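Copper-transporting atpase (Sulfolobus solfataricus, PDB 2YJ6) probably couples ATP hydrolysis to copper transport across the cell membrane, this fragment being its catalytic phosphorylation and nucleotide-binding part. Local coordinates at residues A[45-50]-A[132-137]; A[61-66]-A[97-102]; A[55-60]-A[81-86]. The protein carries 1 engineered substitution. All coordinates share one frame; numbering follows the deposited sequence.

Interaction 1 (A[45-50]-A[132-137]); sequences IVTQFI and NISDVP. With A99 (5'-O-[(S)-hydroxy{[(R)-hydroxy({(S)-hydroxy[(1S)-1-(2-nitrophenyl)ethoxy]phosphoryl}oxy)phosphoryl]oxy}phosphoryl]adenosine), chain C.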
loop_
_atom_site.group_PDB
_atom_site.type_symbol
_atom_site.label_atom_id
_atom_site.label_comp_id
_atom_site.label_asym_id
_atom_site.label_seq_id
_atom_site.Cartn_x
_atom_site.Cartn_y
_atom_site.Cartn_z
ATOM N N ILE A 45 0.393 5.341 -10.163
ATOM C CA ILE A 45 0.178 6.107 -11.394
ATOM C C ILE A 45 1.373 7.017 -11.671
ATOM O O ILE A 45 1.941 7.606 -10.737
ATOM C CB ILE A 45 -1.085 7.009 -11.316
ATOM C CG1 ILE A 45 -0.959 8.010 -10.179
ATOM C CG2 ILE A 45 -2.358 6.186 -11.157
ATOM C CD1 ILE A 45 -2.091 9.002 -10.131
ATOM N N VAL A 46 1.753 7.138 -12.943
ATOM C CA VAL A 46 2.800 8.092 -13.330
ATOM C C VAL A 46 2.336 9.555 -13.163
ATOM O O VAL A 46 1.314 9.954 -13.705
ATOM C CB VAL A 46 3.291 7.867 -14.790
ATOM C CG1 VAL A 46 4.273 9.001 -15.219
ATOM C CG2 VAL A 46 3.922 6.477 -14.943
ATOM N N THR A 47 3.084 10.359 -12.417
ATOM C CA THR A 47 2.715 11.776 -12.286
ATOM C C THR A 47 3.617 12.734 -13.081
ATOM O O THR A 47 3.240 13.877 -13.325
ATOM C CB THR A 47 2.634 12.219 -10.806
ATOM O OG1 THR A 47 3.928 12.132 -10.198
ATOM C CG2 THR A 47 1.662 11.314 -10.039
ATOM N N GLN A 48 4.795 12.255 -13.476
ATOM C CA GLN A 48 5.749 13.030 -14.275
ATOM C C GLN A 48 6.751 12.103 -14.995
ATOM O O GLN A 48 7.259 11.144 -14.407
ATOM C CB GLN A 48 6.493 14.048 -13.377
ATOM C CG GLN A 48 7.564 14.903 -14.082
ATOM C CD GLN A 48 8.324 15.833 -13.122
ATOM O OE1 GLN A 48 7.817 16.888 -12.711
ATOM N NE2 GLN A 48 9.548 15.442 -12.766
ATOM N N PHE A 49 7.014 12.388 -16.269
ATOM C CA PHE A 49 8.132 11.798 -17.006
ATOM C C PHE A 49 9.063 12.872 -17.561
ATOM O O PHE A 49 8.615 13.812 -18.213
ATOM C CB PHE A 49 7.638 10.942 -18.170
ATOM C CG PHE A 49 8.748 10.421 -19.070
ATOM C CD1 PHE A 49 9.636 9.454 -18.619
ATOM C CD2 PHE A 49 8.866 10.871 -20.393
ATOM C CE1 PHE A 49 10.660 8.957 -19.473
ATOM C CE2 PHE A 49 9.884 10.385 -21.244
ATOM C CZ PHE A 49 10.774 9.429 -20.785
ATOM N N ILE A 50 10.359 12.729 -17.313
ATOM C CA ILE A 50 11.333 13.606 -17.944
ATOM C C ILE A 50 12.231 12.846 -18.908
ATOM O O ILE A 50 12.980 11.986 -18.482
ATOM C CB ILE A 50 12.255 14.279 -16.920
ATOM C CG1 ILE A 50 11.442 14.917 -15.789
ATOM C CG2 ILE A 50 13.169 15.305 -17.630
ATOM C CD1 ILE A 50 12.027 16.203 -15.303
ATOM N N ASN A 132 8.271 10.057 -11.967
ATOM C CA ASN A 132 7.716 10.115 -10.624
ATOM C C ASN A 132 6.389 9.380 -10.596
ATOM O O ASN A 132 5.540 9.580 -11.465
ATOM C CB ASN A 132 7.519 11.553 -10.158
ATOM C CG ASN A 132 8.820 12.221 -9.809
ATOM O OD1 ASN A 132 9.696 11.600 -9.208
ATOM N ND2 ASN A 132 8.968 13.481 -10.199
ATOM N N ILE A 133 6.216 8.548 -9.574
ATOM C CA ILE A 133 5.091 7.629 -9.469
ATOM C C ILE A 133 4.359 7.809 -8.143
ATOM O O ILE A 133 5.004 7.958 -7.102
ATOM C CB ILE A 133 5.602 6.185 -9.591
ATOM C CG1 ILE A 133 6.061 5.940 -11.026
ATOM C CG2 ILE A 133 4.532 5.194 -9.186
ATOM C CD1 ILE A 133 6.655 4.590 -11.255
ATOM N N SER A 134 3.025 7.806 -8.189
ATOM C CA SER A 134 2.191 7.996 -6.992
ATOM C C SER A 134 1.019 7.014 -6.872
ATOM O O SER A 134 0.666 6.329 -7.829
ATOM C CB SER A 134 1.635 9.419 -6.933
ATOM O OG SER A 134 2.682 10.369 -6.855
ATOM N N ASP A 135 0.432 6.976 -5.674
ATOM C CA ASP A 135 -0.748 6.173 -5.348
ATOM C C ASP A 135 -1.923 7.145 -5.403
ATOM O O ASP A 135 -1.706 8.347 -5.560
ATOM C CB ASP A 135 -0.599 5.620 -3.917
ATOM C CG ASP A 135 -1.388 4.328 -3.672
ATOM O OD1 ASP A 135 -2.452 4.115 -4.295
ATOM O OD2 ASP A 135 -0.925 3.522 -2.832
ATOM N N VAL A 136 -3.149 6.631 -5.263
ATOM C CA VAL A 136 -4.363 7.451 -5.176
ATOM C C VAL A 136 -5.081 7.259 -3.830
ATOM O O VAL A 136 -5.439 6.140 -3.477
ATOM C CB VAL A 136 -5.372 7.049 -6.271
ATOM C CG1 VAL A 136 -6.550 8.030 -6.324
ATOM C CG2 VAL A 136 -4.688 6.940 -7.612
ATOM N N PRO A 137 -5.319 8.353 -3.087
ATOM C CA PRO A 137 -6.083 8.280 -1.829
ATOM C C PRO A 137 -7.572 7.964 -2.040
ATOM O O PRO A 137 -8.194 8.474 -2.970
ATOM C CB PRO A 137 -5.913 9.680 -1.231
ATOM C CG PRO A 137 -5.675 10.567 -2.416
ATOM C CD PRO A 137 -4.885 9.727 -3.395
HETATM C "C'" A99 C . 4.750 0.208 -5.581
HETATM N N1 A99 C . 10.648 -1.525 -12.847
HETATM C C2 A99 C . 11.250 -0.447 -12.309
HETATM N N3 A99 C . 11.593 -0.371 -11.016
HETATM C C4 A99 C . 11.349 -1.412 -10.172
HETATM C C5 A99 C . 10.690 -2.622 -10.692
HETATM C C6 A99 C . 10.334 -2.631 -12.129
HETATM N N6 A99 C . 9.728 -3.701 -12.711
HETATM N N7 A99 C . 10.567 -3.472 -9.656
HETATM C C8 A99 C . 11.096 -2.861 -8.569
HETATM N N9 A99 C . 11.554 -1.634 -8.873
HETATM P PA A99 C . 9.977 -3.878 -4.258
HETATM P PB A99 C . 7.437 -2.769 -3.898
HETATM P PG A99 C . 6.418 -0.157 -3.474
HETATM O "O'L" A99 C . 4.785 2.989 -5.239
HETATM O "O'M" A99 C . 3.011 4.062 -5.671
HETATM C "C1'" A99 C . 1.466 2.049 -4.748
HETATM O O1A A99 C . 10.208 -3.357 -2.858
HETATM C C1B A99 C . 12.209 -0.699 -7.934
HETATM O O1B A99 C . 6.221 -3.516 -4.405
HETATM O O1G A99 C . 5.358 -0.912 -2.701
HETATM C "C2'" A99 C . 2.796 1.882 -5.097
HETATM N "N2'" A99 C . 3.569 3.022 -5.345
HETATM O "O2'" A99 C . 11.691 1.494 -7.126
HETATM O O2A A99 C . 9.912 -5.360 -4.525
HETATM C C2B A99 C . 11.161 0.171 -7.271
HETATM O O2B A99 C . 7.844 -2.868 -2.442
HETATM O O2G A99 C . 5.709 0.725 -4.636
HETATM C "C3'" A99 C . 3.344 0.504 -5.199
HETATM O "O3'" A99 C . 10.589 0.526 -4.944
HETATM O O3A A99 C . 8.651 -3.207 -4.849
HETATM C C3B A99 C . 10.926 -0.469 -5.921
HETATM O O3B A99 C . 7.310 -1.210 -4.312
HETATM O O3G A99 C . 7.364 0.748 -2.712
HETATM C "C4'" A99 C . 2.494 -0.567 -4.954
HETATM O "O4'" A99 C . 12.845 -1.457 -6.893
HETATM C C4B A99 C . 12.255 -1.152 -5.623
HETATM C "C5'" A99 C . 1.171 -0.347 -4.597
HETATM O "O5'" A99 C . 11.052 -3.221 -5.262
HETATM C C5B A99 C . 12.113 -2.405 -4.763
HETATM C "C6'" A99 C . 0.666 0.943 -4.500
HETATM C "CM'" A99 C . 4.881 -1.297 -5.805
#

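Interaction 2 (A[61-66]-A[97-102]); sequences SVEALS and IGVRGK. With A99 (5'-O-[(S)-hydroxy{[(R)-hydroxy({(S)-hydroxy[(1S)-1-(2-nitrophenyl)ethoxy]phosphoryl}oxy)phosphoryl]oxy}phosphoryl]adenosine), chain C.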
loop_
_atom_site.group_PDB
_atom_site.type_symbol
_atom_site.label_atom_id
_atom_site.label_comp_id
_atom_site.label_asym_id
_atom_site.label_seq_id
_atom_site.Cartn_x
_atom_site.Cartn_y
_atom_site.Cartn_z
ATOM N N SER A 61 9.024 -0.686 -23.529
ATOM C CA SER A 61 9.152 -1.970 -24.222
ATOM C C SER A 61 9.818 -3.042 -23.351
ATOM O O SER A 61 9.637 -4.236 -23.585
ATOM C CB SER A 61 9.894 -1.810 -25.557
ATOM O OG SER A 61 9.240 -0.883 -26.410
ATOM N N VAL A 62 10.570 -2.625 -22.334
ATOM C CA VAL A 62 11.141 -3.594 -21.395
ATOM C C VAL A 62 10.166 -3.922 -20.270
ATOM O O VAL A 62 10.017 -5.086 -19.888
ATOM C CB VAL A 62 12.511 -3.153 -20.835
ATOM C CG1 VAL A 62 12.965 -4.071 -19.689
ATOM C CG2 VAL A 62 13.556 -3.126 -21.942
ATOM N N GLU A 63 9.472 -2.908 -19.768
ATOM C CA GLU A 63 8.537 -3.094 -18.665
ATOM C C GLU A 63 7.322 -3.959 -19.037
ATOM O O GLU A 63 6.669 -4.532 -18.172
ATOM C CB GLU A 63 8.068 -1.742 -18.134
ATOM C CG GLU A 63 9.167 -0.917 -17.473
ATOM C CD GLU A 63 9.470 -1.399 -16.064
ATOM O OE1 GLU A 63 9.255 -2.602 -15.774
ATOM O OE2 GLU A 63 9.911 -0.566 -15.246
ATOM N N ALA A 64 7.025 -4.024 -20.326
ATOM C CA ALA A 64 5.884 -4.770 -20.810
ATOM C C ALA A 64 5.965 -6.254 -20.407
ATOM O O ALA A 64 4.950 -6.879 -20.125
ATOM C CB ALA A 64 5.744 -4.612 -22.343
ATOM N N LEU A 65 7.169 -6.806 -20.347
ATOM C CA LEU A 65 7.322 -8.222 -19.994
ATOM C C LEU A 65 7.262 -8.498 -18.474
ATOM O O LEU A 65 7.476 -9.631 -18.042
ATOM C CB LEU A 65 8.606 -8.798 -20.609
ATOM C CG LEU A 65 8.982 -8.257 -22.002
ATOM C CD1 LEU A 65 10.392 -8.648 -22.391
ATOM C CD2 LEU A 65 8.000 -8.695 -23.096
ATOM N N SER A 66 6.963 -7.481 -17.664
ATOM C CA SER A 66 6.804 -7.710 -16.225
ATOM C C SER A 66 5.371 -7.560 -15.760
ATOM O O SER A 66 4.528 -7.018 -16.474
ATOM C CB SER A 66 7.683 -6.780 -15.403
ATOM O OG SER A 66 9.026 -6.882 -15.817
ATOM N N ILE A 97 14.677 -5.031 -7.283
ATOM C CA ILE A 97 15.472 -3.876 -7.709
ATOM C C ILE A 97 14.941 -3.181 -8.975
ATOM O O ILE A 97 14.614 -1.993 -8.949
ATOM C CB ILE A 97 16.982 -4.226 -7.880
ATOM C CG1 ILE A 97 17.197 -5.170 -9.058
ATOM C CG2 ILE A 97 17.551 -4.829 -6.606
ATOM N N GLY A 98 14.860 -3.926 -10.074
ATOM C CA GLY A 98 14.419 -3.371 -11.333
ATOM C C GLY A 98 14.379 -4.424 -12.417
ATOM O O GLY A 98 14.243 -5.618 -12.138
ATOM N N VAL A 99 14.529 -3.974 -13.658
ATOM C CA VAL A 99 14.346 -4.823 -14.807
ATOM C C VAL A 99 15.361 -4.477 -15.885
ATOM O O VAL A 99 15.999 -3.421 -15.812
ATOM C CB VAL A 99 12.939 -4.627 -15.363
ATOM C CG1 VAL A 99 12.855 -3.323 -16.183
ATOM C CG2 VAL A 99 12.547 -5.810 -16.199
ATOM N N ARG A 100 15.502 -5.335 -16.894
ATOM C CA ARG A 100 16.491 -5.091 -17.943
ATOM C C ARG A 100 16.284 -5.877 -19.223
ATOM O O ARG A 100 15.634 -6.920 -19.224
ATOM C CB ARG A 100 17.899 -5.359 -17.417
ATOM C CG ARG A 100 18.992 -4.831 -18.338
ATOM C CD ARG A 100 20.216 -5.725 -18.316
ATOM N NE ARG A 100 19.859 -7.108 -18.609
ATOM C CZ ARG A 100 20.704 -7.996 -19.119
ATOM N NH1 ARG A 100 21.954 -7.638 -19.393
ATOM N NH2 ARG A 100 20.298 -9.243 -19.353
ATOM N N GLY A 101 16.863 -5.376 -20.314
ATOM C CA GLY A 101 16.715 -5.980 -21.623
ATOM C C GLY A 101 17.568 -5.291 -22.681
ATOM O O GLY A 101 18.242 -4.307 -22.398
ATOM N N LYS A 102 17.521 -5.794 -23.911
ATOM C CA LYS A 102 18.366 -5.274 -24.987
ATOM C C LYS A 102 17.548 -4.927 -26.223
ATOM O O LYS A 102 16.627 -5.653 -26.579
ATOM C CB LYS A 102 19.456 -6.290 -25.347
ATOM C CG LYS A 102 20.277 -5.932 -26.587
ATOM C CD LYS A 102 21.290 -7.029 -26.934
ATOM C CE LYS A 102 22.399 -7.160 -25.889
ATOM N NZ LYS A 102 21.898 -7.527 -24.528
HETATM C "C'" A99 C . 4.750 0.208 -5.581
HETATM N N1 A99 C . 10.648 -1.525 -12.847
HETATM C C2 A99 C . 11.250 -0.447 -12.309
HETATM N N3 A99 C . 11.593 -0.371 -11.016
HETATM C C4 A99 C . 11.349 -1.412 -10.172
HETATM C C5 A99 C . 10.690 -2.622 -10.692
HETATM C C6 A99 C . 10.334 -2.631 -12.129
HETATM N N6 A99 C . 9.728 -3.701 -12.711
HETATM N N7 A99 C . 10.567 -3.472 -9.656
HETATM C C8 A99 C . 11.096 -2.861 -8.569
HETATM N N9 A99 C . 11.554 -1.634 -8.873
HETATM P PA A99 C . 9.977 -3.878 -4.258
HETATM P PB A99 C . 7.437 -2.769 -3.898
HETATM P PG A99 C . 6.418 -0.157 -3.474
HETATM O "O'L" A99 C . 4.785 2.989 -5.239
HETATM O "O'M" A99 C . 3.011 4.062 -5.671
HETATM C "C1'" A99 C . 1.466 2.049 -4.748
HETATM O O1A A99 C . 10.208 -3.357 -2.858
HETATM C C1B A99 C . 12.209 -0.699 -7.934
HETATM O O1B A99 C . 6.221 -3.516 -4.405
HETATM O O1G A99 C . 5.358 -0.912 -2.701
HETATM C "C2'" A99 C . 2.796 1.882 -5.097
HETATM N "N2'" A99 C . 3.569 3.022 -5.345
HETATM O "O2'" A99 C . 11.691 1.494 -7.126
HETATM O O2A A99 C . 9.912 -5.360 -4.525
HETATM C C2B A99 C . 11.161 0.171 -7.271
HETATM O O2B A99 C . 7.844 -2.868 -2.442
HETATM O O2G A99 C . 5.709 0.725 -4.636
HETATM C "C3'" A99 C . 3.344 0.504 -5.199
HETATM O "O3'" A99 C . 10.589 0.526 -4.944
HETATM O O3A A99 C . 8.651 -3.207 -4.849
HETATM C C3B A99 C . 10.926 -0.469 -5.921
HETATM O O3B A99 C . 7.310 -1.210 -4.312
HETATM O O3G A99 C . 7.364 0.748 -2.712
HETATM C "C4'" A99 C . 2.494 -0.567 -4.954
HETATM O "O4'" A99 C . 12.845 -1.457 -6.893
HETATM C C4B A99 C . 12.255 -1.152 -5.623
HETATM C "C5'" A99 C . 1.171 -0.347 -4.597
HETATM O "O5'" A99 C . 11.052 -3.221 -5.262
HETATM C C5B A99 C . 12.113 -2.405 -4.763
HETATM C "C6'" A99 C . 0.666 0.943 -4.500
HETATM C "CM'" A99 C . 4.881 -1.297 -5.805
#

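Interaction 3 (A[55-60]-A[81-86]); sequences SLAYAA and QGVKIL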
loop_
_atom_site.group_PDB
_atom_site.type_symbol
_atom_site.label_atom_id
_atom_site.label_comp_id
_atom_site.label_asym_id
_atom_site.label_seq_id
_atom_site.Cartn_x
_atom_site.Cartn_y
_atom_site.Cartn_z
ATOM N N SER A 55 13.324 7.463 -25.494
ATOM C CA SER A 55 13.630 6.923 -24.176
ATOM C C SER A 55 12.401 6.305 -23.553
ATOM O O SER A 55 12.466 5.227 -22.936
ATOM C CB SER A 55 14.169 8.020 -23.247
ATOM O OG SER A 55 15.517 8.263 -23.547
ATOM N N LEU A 56 11.289 7.013 -23.695
ATOM C CA LEU A 56 10.004 6.533 -23.214
ATOM C C LEU A 56 9.647 5.188 -23.875
ATOM O O LEU A 56 9.247 4.253 -23.182
ATOM C CB LEU A 56 8.898 7.571 -23.466
ATOM C CG LEU A 56 7.474 7.194 -23.020
ATOM C CD1 LEU A 56 7.387 6.835 -21.515
ATOM C CD2 LEU A 56 6.478 8.296 -23.355
ATOM N N ALA A 57 9.789 5.097 -25.201
ATOM C CA ALA A 57 9.533 3.825 -25.921
ATOM C C ALA A 57 10.438 2.669 -25.464
ATOM O O ALA A 57 10.001 1.523 -25.397
ATOM C CB ALA A 57 9.636 4.010 -27.458
ATOM N N TYR A 58 11.692 2.983 -25.144
ATOM C CA TYR A 58 12.689 1.984 -24.776
ATOM C C TYR A 58 12.377 1.392 -23.414
ATOM O O TYR A 58 12.417 0.170 -23.221
ATOM C CB TYR A 58 14.091 2.609 -24.726
ATOM C CG TYR A 58 14.851 2.663 -26.035
ATOM C CD1 TYR A 58 14.404 1.987 -27.161
ATOM C CD2 TYR A 58 16.029 3.396 -26.134
ATOM C CE1 TYR A 58 15.105 2.038 -28.346
ATOM C CE2 TYR A 58 16.731 3.458 -27.307
ATOM C CZ TYR A 58 16.268 2.777 -28.413
ATOM O OH TYR A 58 16.982 2.847 -29.581
ATOM N N ALA A 59 12.089 2.271 -22.461
ATOM C CA ALA A 59 11.704 1.852 -21.122
ATOM C C ALA A 59 10.388 1.075 -21.113
ATOM O O ALA A 59 10.271 0.059 -20.420
ATOM C CB ALA A 59 11.614 3.051 -20.168
ATOM N N ALA A 60 9.396 1.564 -21.855
ATOM C CA ALA A 60 8.095 0.891 -21.921
ATOM C C ALA A 60 8.217 -0.528 -22.480
ATOM O O ALA A 60 7.560 -1.438 -21.994
ATOM C CB ALA A 60 7.104 1.685 -22.767
ATOM N N GLN A 81 0.524 8.087 -24.428
ATOM C CA GLN A 81 1.314 9.111 -25.108
ATOM C C GLN A 81 1.588 8.747 -26.570
ATOM O O GLN A 81 2.257 9.489 -27.283
ATOM C CB GLN A 81 2.638 9.362 -24.378
ATOM C CG GLN A 81 2.486 9.784 -22.921
ATOM C CD GLN A 81 1.588 10.995 -22.756
ATOM O OE1 GLN A 81 1.814 12.039 -23.370
ATOM N NE2 GLN A 81 0.558 10.861 -21.929
ATOM N N GLY A 82 1.070 7.606 -27.015
ATOM C CA GLY A 82 1.225 7.206 -28.406
ATOM C C GLY A 82 2.400 6.291 -28.730
ATOM O O GLY A 82 2.751 6.110 -29.902
ATOM N N VAL A 83 3.008 5.701 -27.706
ATOM C CA VAL A 83 4.166 4.844 -27.919
ATOM C C VAL A 83 3.784 3.486 -28.527
ATOM O O VAL A 83 2.767 2.891 -28.162
ATOM C CB VAL A 83 4.934 4.603 -26.600
ATOM C CG1 VAL A 83 5.916 3.448 -26.757
ATOM C CG2 VAL A 83 5.643 5.882 -26.129
ATOM N N LYS A 84 4.609 3.005 -29.452
ATOM C CA LYS A 84 4.476 1.651 -29.979
ATOM C C LYS A 84 5.506 0.728 -29.316
ATOM O O LYS A 84 6.669 1.084 -29.174
ATOM C CB LYS A 84 4.644 1.635 -31.506
ATOM C CG LYS A 84 3.503 2.315 -32.272
ATOM C CD LYS A 84 3.682 2.188 -33.780
ATOM C CE LYS A 84 2.498 2.797 -34.528
ATOM N NZ LYS A 84 1.206 2.289 -33.983
ATOM N N ILE A 85 5.075 -0.457 -28.913
ATOM C CA ILE A 85 5.951 -1.349 -28.163
ATOM C C ILE A 85 6.908 -2.120 -29.061
ATOM O O ILE A 85 6.495 -2.684 -30.067
ATOM C CB ILE A 85 5.144 -2.324 -27.306
ATOM C CG1 ILE A 85 4.363 -1.548 -26.238
ATOM C CG2 ILE A 85 6.069 -3.377 -26.696
ATOM C CD1 ILE A 85 5.231 -0.951 -25.109
ATOM N N LEU A 86 8.188 -2.130 -28.689
ATOM C CA LEU A 86 9.251 -2.694 -29.521
ATOM C C LEU A 86 9.719 -4.039 -28.975
ATOM O O LEU A 86 9.510 -4.359 -27.795
ATOM C CB LEU A 86 10.441 -1.727 -29.620
ATOM C CG LEU A 86 10.247 -0.299 -30.151
ATOM C CD1 LEU A 86 11.498 0.539 -29.909
ATOM C CD2 LEU A 86 9.877 -0.263 -31.631
#

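Interaction 1 (A[45-50]-A[132-137])
A classic beta bulge, with Thr47 and Gln48 both facing Asn132, marks this antiparallel pairing at the edge of the six-stranded sheet of the nucleotide-binding domain. The two segments are consistent with the hinge strands that join this domain to the haloacid dehalogenase-like phosphorylation domain in P-type ATPases. At the bulge, Asn132 O takes up Thr47 N at 2.7 Å, while Gln48 N and Thr47 OG1 add only weak bonds to the same oxygen. Thr47 OG1 reaches it because it sits between its own backbone N and carbonyl carbon (chi1 64°); that rotation also lays CG2 3.5 Å from Ser134 OG. Asn132 N returns a bond to Gln48 O, 2.9 Å. Their side chains run side by side in the same direction with amide planes 47° apart, and their nitrogens, both donors, form no bond to each other. Asn132 OD1 instead accepts weakly from Asp118 N. Across Val46 and Ile133 from the bulge, Ile45 and Ser134 make a hydrogen-bonded pair, and Ser134 N meets Ile45 O almost straight, at 171°. Ile45 CD1 reaches Val136 CG2, the two side chains crossing at about a right angle. On the nucleotide side, Ile133 CG2 comes 4.0 Å from the nitro oxygen O'M of A99. Asp135, bonded through OD2 to Thr40 OG1, holds that same OD2 3.4 Å from the nitrophenyl ring carbon C1' of A99.

Interaction 2 (A[61-66]-A[97-102])
The adenine site of the nucleotide-binding domain is built here, where the end of helix 53-63 meets the start of strand 98-103. Val62 and Val99 make the apolar pair of the contact: their side chains slide past each other in opposite directions, with Val62 CG1 3.6 Å from Val99 CG1. The same Val62 methyl rests on the strand backbone, 3.8 Å from Arg100 C, where the neighbouring Gly101 brings no side chain; a CB there would press against Val62 CG2. Val99 has CG1 wedged between its backbone N and carbonyl carbon (chi1 78°), so that CG1 faces Glu63 and CG2 faces Ser66, while both touch Val62 CG1. CG1 lies against the Glu63 carboxylate, 3.7 Å from OE1, while CG2 comes 3.7 Å from Ser66 OG, whose polar partner is Glu93 OE1. Ser66 itself closes a type I turn that starts at Glu63, its N bonded to Glu63 O.

Glu63 bends sharply at chi2 (-78°), bringing its carboxylate to the edge of the base. OE1 accepts from A99 N6 at 3.3 Å, the angle at the hydrogen being 153°; OE2 makes a close approach to A99 N1, 2.7 Å. Gly98 CA sits over the face of the purine, 3.8 Å from A99 C4, so edge and face are both met by protein within one small patch. Glu63 binds AMP and ATP in other structures of this protein, as does His68 just beyond the turn.

Val110 of strand 106-112 backs both Glu63 and Val99; Phe91 of strand 89-92 packs on Val62, Val99 and Ser66, while Ala71, Ile74 and Val75 of helix 69-80 also pack against Glu63.

Interaction 3 (A[55-60]-A[81-86])
Val83 turns CG1 anti to its backbone N (chi1 166°), which points its two methyls at different residues of helix 53-63, and Leu56, likewise with CG anti to N (chi1 179°), swings its branch out to meet one of them. Val83 CG1 settles on Ala57, 3.7 Å from the CA and only slightly farther from the CB, so the valine lies directly on the helix backbone where alanine keeps the surface low. Val83 CG2 meets Leu56 CD2 at 3.8 Å, and that same leucine methyl also touches Gln81 CB, at 4.1 Å, before the rest of the glutamine leads away. Replacing Val83 by an alanine would probably open a gap over Ala57 and leave Leu56 CD2 with Gln81 CB as its remaining neighbour from this loop.

One turn farther along the helix, Ile85 CD1 reaches Ala60, 4.0 Å from its CB and at similar range from its carbonyl O. Leu86 CD1 comes to the edge of the Tyr58 ring, near the ring plane, 4.2 Å from CE1. The contact is thus apolar packing of an extended loop across successive turns of a helix. Just before Val83, Gly82 takes a positive phi (94°) and closes a Schellman motif at the end of helix 69-80. Ala78 of that helix lies against Leu56, Ala60 and Val83 together, so that helix 69-80 packs against both the loop and helix 53-63; Phe131 of strand 126-134 touches Leu56, and Ile123 of strand 119-123 touches Tyr58, tying helix 53-63 to the sheet.

In the fold
Interactions 2 and 3 lie in the nucleotide-binding domain; interaction 1 lies at its edge, where the strands probably lead to the phosphorylation domain. Along the chain, interactions 2 and 3 are both nested inside the loop closed by interaction 1, and their own segments alternate. Interactions 1 and 2 reach the same antiparallel sheet, their centres 19 Å apart, and touch A99 at opposite ends: nitrophenyl group and adenine. Interactions 2 and 3, 12 Å apart between centres, share helix 53-63 and join directly, Ser61 OG lying 2.8 Å from Leu86 N, probably hydrogen-bonded. Interaction 3 meets interaction 1 through Phe49 packing on Leu56. Helix 53-63 thus links this probable hinge to the adenine pocket.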